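Putative glutathionylspermidine synthase (Methylobacillus flagellatus, PDB 3N6X) probably acts as an ATP-dependent ligase of the circularly permuted ATP-grasp type, perhaps a glutathionylspermidine synthase. Local coordinates at residues F10-L15 / V19-Y24; A25-W30 / D73-I78. One frame throughout, in Å; residues are numbered along the deposited sequence.

Interaction 1: residues F10-L15 / V19-Y24; sequences FDEMFL and VIRPIY
Arg21 reaches across to Glu12, its NH1 donating to the backbone O of Glu12 over 2.6 Å; the donor lies in the carbonyl plane, on a lone pair, with an N-H...O angle of 150°. Phe10 CZ stands 3.8 Å above one face of the guanidinium, toward its rim, and Ile23 CG2, from Arg21's own segment, lies off-centre over the other. A bend at chi3 (75°) brings NH1 to Glu12 O, at the edge of the guanidinium, and Leu15 CG rests against the aliphatic CG of Arg21 at 3.6 Å. Beside this, Met13, present as selenomethionine, lays its CB over one face of the Tyr24 ring, a CH-pi contact 4.0 Å from the centroid, and its selenium stands obliquely to the same ring, a Met-aromatic contact. Backbone bonds from Arg21 N to Met13 O, modelled unusually short and of doubtful exact length, and from Leu15 N to Val19 O flank the single beta bridge of Phe14 with Ile20. Behind them, Asp11 OD2 accepts from Met13 N, an Asx turn, and from Phe14 N, which extends it to an Asx motif. Outside the pair, Glu83 and Glu154 make salt bridges to Arg21, and Ser412 binds the Glu12 carboxylate. With an alanine in place of Arg21, Glu12 O would probably lose this donor, Glu83 and Glu154 their charged mate, and a gap would open beside Phe10. Both segments precede helix 25-33, and Phe10 to Met13, with Tyr24, meet strand 413-418.

Interaction 2: residues A25-W30 / D73-I78; sequences AEYAAW and DVVPRI
Tyr27 carries nearly the whole contact, sending its ring from the helix into the chain at Val74, Val75 and Pro76. With CG anti to the backbone N (chi1 -178°), the side chain extends from the helix, and its far end meets the other segment. Pro76 approaches from the opposite direction, its CD standing 3.6 Å from Tyr27 CE1, oblique to the ring. Val75 crosses the tyrosine at about a right angle and divides its two methyls: CG1, anti to the valine's backbone N (chi1 -170°), lies 3.8 Å from Tyr27 CE2, whereas CG2, anti to the carbonyl carbon, reaches the phenol oxygen, 3.6 Å from Tyr27 OH. In fold terms, this packs the N-terminal helix 25-33 against the residues leading into strand 77-79, which runs parallel to strand 464-471 in the large mixed sheet of this circularly permuted ATP-grasp protein. Nearer the helix, Ile78 contributes CD1, a looser neighbour at 4.5 Å from Tyr27 CB. The phenol is held by packing alone: Tyr27 OH is buried without a polar partner in the model, and Val74 O, at 3.6 Å from it, is too distant to bond. Leu187 of helix 185-190 also touches Tyr27.

Interactions 1 and 2 follow one another along the chain, with centres about 10 Å apart, and join most directly through Tyr24. Its OH lies 2.6 Å from Pro76 O, a probable hydrogen bond, and also bonds to Ile78 N, unlike the hydroxyl of Tyr27. A salt bridge between Glu12 OE2 and Arg77 NH2, at 3.0 Å, makes a second tie, and Ile23 CG1 packs on Ile78 CG2 at 3.6 Å. Met13 touches Tyr27 as well as Tyr24. A glycerol, probably from the crystallisation liquor, bonds to Pro22 O in 19-24 and Glu26 N in 25-30.

Interaction 1: residues F10-L15 / V19-Y24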
loop_
_atom_site.group_PDB
_atom_site.type_symbol
_atom_site.label_atom_id
_atom_site.label_comp_id
_atom_site.label_asym_id
_atom_site.label_seq_id
_atom_site.Cartn_x
_atom_site.Cartn_y
_atom_site.Cartn_z
ATOM N N PHE A 10 -2.440 13.001 18.905
ATOM C CA PHE A 10 -0.983 13.199 18.828
ATOM C C PHE A 10 -0.582 13.926 17.543
ATOM O O PHE A 10 -0.952 13.487 16.457
ATOM C CB PHE A 10 -0.248 11.839 18.926
ATOM C CG PHE A 10 1.235 11.882 18.622
ATOM C CD1 PHE A 10 1.705 11.683 17.326
ATOM C CD2 PHE A 10 2.164 12.097 19.635
ATOM C CE1 PHE A 10 3.075 11.732 17.044
ATOM C CE2 PHE A 10 3.535 12.135 19.353
ATOM C CZ PHE A 10 3.981 11.948 18.061
ATOM N N ASP A 11 0.175 15.038 17.669
ATOM C CA ASP A 11 0.658 15.786 16.504
ATOM C C ASP A 11 2.124 15.473 16.231
ATOM O O ASP A 11 2.914 15.345 17.173
ATOM C CB ASP A 11 0.441 17.302 16.664
ATOM C CG ASP A 11 0.693 18.083 15.378
ATOM O OD1 ASP A 11 -0.221 18.138 14.528
ATOM O OD2 ASP A 11 1.811 18.613 15.215
ATOM N N GLU A 12 2.486 15.336 14.939
ATOM C CA GLU A 12 3.855 15.023 14.518
ATOM C C GLU A 12 4.836 16.154 14.874
ATOM O O GLU A 12 5.991 15.876 15.179
ATOM C CB GLU A 12 3.919 14.722 12.996
ATOM C CG GLU A 12 2.971 13.630 12.498
ATOM C CD GLU A 12 3.287 12.187 12.876
ATOM O OE1 GLU A 12 4.444 11.901 13.267
ATOM O OE2 GLU A 12 2.391 11.328 12.706
HETATM N N MSE A 13 4.374 17.430 14.827
HETATM C CA MSE A 13 5.223 18.604 15.092
HETATM C C MSE A 13 5.080 19.169 16.513
HETATM O O MSE A 13 6.092 19.384 17.178
HETATM C CB MSE A 13 4.963 19.704 14.041
HETATM C CG MSE A 13 5.917 20.896 14.123
HETATM SE SE MSE A 13 5.420 22.399 12.960
HETATM C CE MSE A 13 5.835 21.696 11.245
ATOM N N PHE A 14 3.830 19.458 16.957
ATOM C CA PHE A 14 3.577 20.099 18.258
ATOM C C PHE A 14 3.313 19.125 19.410
ATOM O O PHE A 14 2.376 18.327 19.349
ATOM C CB PHE A 14 2.467 21.156 18.146
ATOM C CG PHE A 14 2.717 22.181 17.062
ATOM C CD1 PHE A 14 3.647 23.200 17.246
ATOM C CD2 PHE A 14 2.039 22.115 15.849
ATOM C CE1 PHE A 14 3.888 24.138 16.239
ATOM C CE2 PHE A 14 2.279 23.056 14.843
ATOM C CZ PHE A 14 3.200 24.062 15.044
ATOM N N LEU A 15 4.132 19.230 20.485
ATOM C CA LEU A 15 4.074 18.385 21.690
ATOM C C LEU A 15 2.843 18.671 22.590
ATOM O O LEU A 15 1.854 19.249 22.124
ATOM C CB LEU A 15 5.378 18.538 22.508
ATOM C CG LEU A 15 6.503 17.555 22.185
ATOM C CD1 LEU A 15 7.855 18.121 22.586
ATOM C CD2 LEU A 15 6.269 16.204 22.855
ATOM N N VAL A 19 4.861 23.447 22.310
ATOM C CA VAL A 19 6.269 23.079 22.103
ATOM C C VAL A 19 6.411 22.259 20.807
ATOM O O VAL A 19 5.565 21.411 20.523
ATOM C CB VAL A 19 6.837 22.290 23.328
ATOM C CG1 VAL A 19 8.364 22.222 23.283
ATOM C CG2 VAL A 19 6.365 22.897 24.648
ATOM N N ILE A 20 7.458 22.543 20.011
ATOM C CA ILE A 20 7.722 21.815 18.771
ATOM C C ILE A 20 8.566 20.579 19.093
ATOM O O ILE A 20 9.504 20.671 19.894
ATOM C CB ILE A 20 8.402 22.744 17.708
ATOM C CG1 ILE A 20 7.462 23.895 17.294
ATOM C CG2 ILE A 20 8.870 21.952 16.472
ATOM C CD1 ILE A 20 8.176 25.197 16.966
ATOM N N ARG A 21 8.206 19.409 18.505
ATOM C CA ARG A 21 8.969 18.169 18.673
ATOM C C ARG A 21 10.367 18.360 18.057
ATOM O O ARG A 21 10.482 18.937 16.971
ATOM C CB ARG A 21 8.246 16.981 18.015
ATOM C CG ARG A 21 7.202 16.337 18.913
ATOM C CD ARG A 21 6.506 15.157 18.254
ATOM N NE ARG A 21 7.355 13.960 18.212
ATOM C CZ ARG A 21 7.553 13.222 17.120
ATOM N NH1 ARG A 21 6.978 13.554 15.972
ATOM N NH2 ARG A 21 8.332 12.148 17.170
ATOM N N PRO A 22 11.446 17.939 18.762
ATOM C CA PRO A 22 12.811 18.176 18.242
ATOM C C PRO A 22 12.998 17.971 16.734
ATOM O O PRO A 22 13.675 18.779 16.091
ATOM C CB PRO A 22 13.670 17.211 19.056
ATOM C CG PRO A 22 12.958 17.089 20.355
ATOM C CD PRO A 22 11.478 17.278 20.085
ATOM N N ILE A 23 12.364 16.919 16.162
ATOM C CA ILE A 23 12.485 16.577 14.740
ATOM C C ILE A 23 12.010 17.681 13.789
ATOM O O ILE A 23 12.538 17.801 12.687
ATOM C CB ILE A 23 11.842 15.187 14.422
ATOM C CG1 ILE A 23 12.383 14.622 13.093
ATOM C CG2 ILE A 23 10.297 15.245 14.446
ATOM C CD1 ILE A 23 12.331 13.231 12.977
ATOM N N TYR A 24 11.028 18.482 14.213
ATOM C CA TYR A 24 10.465 19.547 13.383
ATOM C C TYR A 24 11.043 20.959 13.688
ATOM O O TYR A 24 10.610 21.935 13.068
ATOM C CB TYR A 24 8.948 19.563 13.526
ATOM C CG TYR A 24 8.228 18.670 12.544
ATOM C CD1 TYR A 24 7.901 19.125 11.268
ATOM C CD2 TYR A 24 7.827 17.384 12.903
ATOM C CE1 TYR A 24 7.200 18.321 10.370
ATOM C CE2 TYR A 24 7.129 16.568 12.010
ATOM C CZ TYR A 24 6.827 17.038 10.740
ATOM O OH TYR A 24 6.139 16.247 9.861
#

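Interaction 2: residues A25-W30 / D73-I78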
loop_
_atom_site.group_PDB
_atom_site.type_symbol
_atom_site.label_atom_id
_atom_site.label_comp_id
_atom_site.label_asym_id
_atom_site.label_seq_id
_atom_site.Cartn_x
_atom_site.Cartn_y
_atom_site.Cartn_z
ATOM N N ALA A 25 11.996 21.065 14.649
ATOM C CA ALA A 25 12.592 22.355 15.059
ATOM C C ALA A 25 13.234 23.081 13.871
ATOM O O ALA A 25 12.910 24.249 13.612
ATOM C CB ALA A 25 13.625 22.135 16.162
ATOM N N GLU A 26 14.087 22.358 13.106
ATOM C CA GLU A 26 14.759 22.891 11.926
ATOM C C GLU A 26 13.767 23.342 10.844
ATOM O O GLU A 26 14.021 24.345 10.166
ATOM C CB GLU A 26 15.764 21.878 11.373
ATOM C CG GLU A 26 16.795 22.485 10.442
ATOM C CD GLU A 26 17.762 23.456 11.090
ATOM O OE1 GLU A 26 18.451 23.051 12.053
ATOM O OE2 GLU A 26 17.848 24.615 10.623
ATOM N N TYR A 27 12.630 22.630 10.699
ATOM C CA TYR A 27 11.609 23.012 9.717
ATOM C C TYR A 27 10.914 24.298 10.156
ATOM O O TYR A 27 10.634 25.156 9.321
ATOM C CB TYR A 27 10.582 21.876 9.484
ATOM C CG TYR A 27 9.546 22.221 8.432
ATOM C CD1 TYR A 27 9.808 22.029 7.079
ATOM C CD2 TYR A 27 8.323 22.793 8.785
ATOM C CE1 TYR A 27 8.878 22.386 6.104
ATOM C CE2 TYR A 27 7.389 23.164 7.816
ATOM C CZ TYR A 27 7.669 22.951 6.476
ATOM O OH TYR A 27 6.759 23.311 5.504
ATOM N N ALA A 28 10.645 24.436 11.474
ATOM C CA ALA A 28 10.017 25.635 12.048
ATOM C C ALA A 28 10.920 26.867 11.843
ATOM O O ALA A 28 10.426 27.938 11.477
ATOM C CB ALA A 28 9.753 25.422 13.529
ATOM N N ALA A 29 12.254 26.687 12.032
ATOM C CA ALA A 29 13.259 27.730 11.817
ATOM C C ALA A 29 13.227 28.195 10.358
ATOM O O ALA A 29 12.992 29.378 10.099
ATOM C CB ALA A 29 14.645 27.203 12.172
ATOM N N TRP A 30 13.377 27.245 9.402
ATOM C CA TRP A 30 13.309 27.532 7.970
ATOM C C TRP A 30 12.008 28.267 7.620
ATOM O O TRP A 30 12.031 29.220 6.835
ATOM C CB TRP A 30 13.420 26.229 7.154
ATOM C CG TRP A 30 13.139 26.406 5.691
ATOM C CD1 TRP A 30 14.026 26.771 4.724
ATOM C CD2 TRP A 30 11.875 26.225 5.030
ATOM N NE1 TRP A 30 13.398 26.825 3.500
ATOM C CE2 TRP A 30 12.078 26.491 3.658
ATOM C CE3 TRP A 30 10.596 25.829 5.461
ATOM C CZ2 TRP A 30 11.049 26.389 2.716
ATOM C CZ3 TRP A 30 9.575 25.745 4.529
ATOM C CH2 TRP A 30 9.807 26.016 3.173
ATOM N N ASP A 73 0.473 18.912 -0.191
ATOM C CA ASP A 73 0.830 19.782 0.923
ATOM C C ASP A 73 2.357 19.802 1.055
ATOM O O ASP A 73 2.999 18.747 0.963
ATOM C CB ASP A 73 0.178 19.309 2.222
ATOM C CG ASP A 73 0.364 20.276 3.376
ATOM O OD1 ASP A 73 -0.263 21.366 3.349
ATOM O OD2 ASP A 73 1.076 19.918 4.342
ATOM N N VAL A 74 2.940 21.002 1.239
ATOM C CA VAL A 74 4.400 21.186 1.279
ATOM C C VAL A 74 5.043 20.927 2.643
ATOM O O VAL A 74 6.270 21.008 2.761
ATOM C CB VAL A 74 4.863 22.530 0.634
ATOM C CG1 VAL A 74 4.381 22.638 -0.816
ATOM C CG2 VAL A 74 4.399 23.734 1.454
ATOM N N VAL A 75 4.239 20.603 3.671
ATOM C CA VAL A 75 4.805 20.274 4.985
ATOM C C VAL A 75 5.105 18.771 5.014
ATOM O O VAL A 75 4.178 17.961 4.900
ATOM C CB VAL A 75 3.911 20.713 6.169
ATOM C CG1 VAL A 75 4.657 20.564 7.498
ATOM C CG2 VAL A 75 3.416 22.148 5.982
ATOM N N PRO A 76 6.399 18.367 5.039
ATOM C CA PRO A 76 6.704 16.935 4.980
ATOM C C PRO A 76 6.330 16.190 6.253
ATOM O O PRO A 76 6.258 16.780 7.340
ATOM C CB PRO A 76 8.216 16.906 4.750
ATOM C CG PRO A 76 8.709 18.168 5.371
ATOM C CD PRO A 76 7.631 19.182 5.125
ATOM N N ARG A 77 6.114 14.887 6.118
ATOM C CA ARG A 77 5.901 13.998 7.239
ATOM C C ARG A 77 7.298 13.479 7.592
ATOM O O ARG A 77 7.884 12.732 6.814
ATOM C CB ARG A 77 4.952 12.850 6.815
ATOM C CG ARG A 77 4.794 11.755 7.834
ATOM C CD ARG A 77 3.737 12.103 8.851
ATOM N NE ARG A 77 3.593 11.061 9.860
ATOM C CZ ARG A 77 2.838 9.976 9.709
ATOM N NH1 ARG A 77 2.183 9.766 8.571
ATOM N NH2 ARG A 77 2.753 9.079 10.684
ATOM N N ILE A 78 7.895 13.996 8.671
ATOM C CA ILE A 78 9.281 13.635 9.025
ATOM C C ILE A 78 9.320 12.526 10.053
ATOM O O ILE A 78 8.641 12.612 11.064
ATOM C CB ILE A 78 10.134 14.877 9.465
ATOM C CG1 ILE A 78 9.894 16.093 8.530
ATOM C CG2 ILE A 78 11.626 14.518 9.532
ATOM C CD1 ILE A 78 10.495 17.421 9.023
#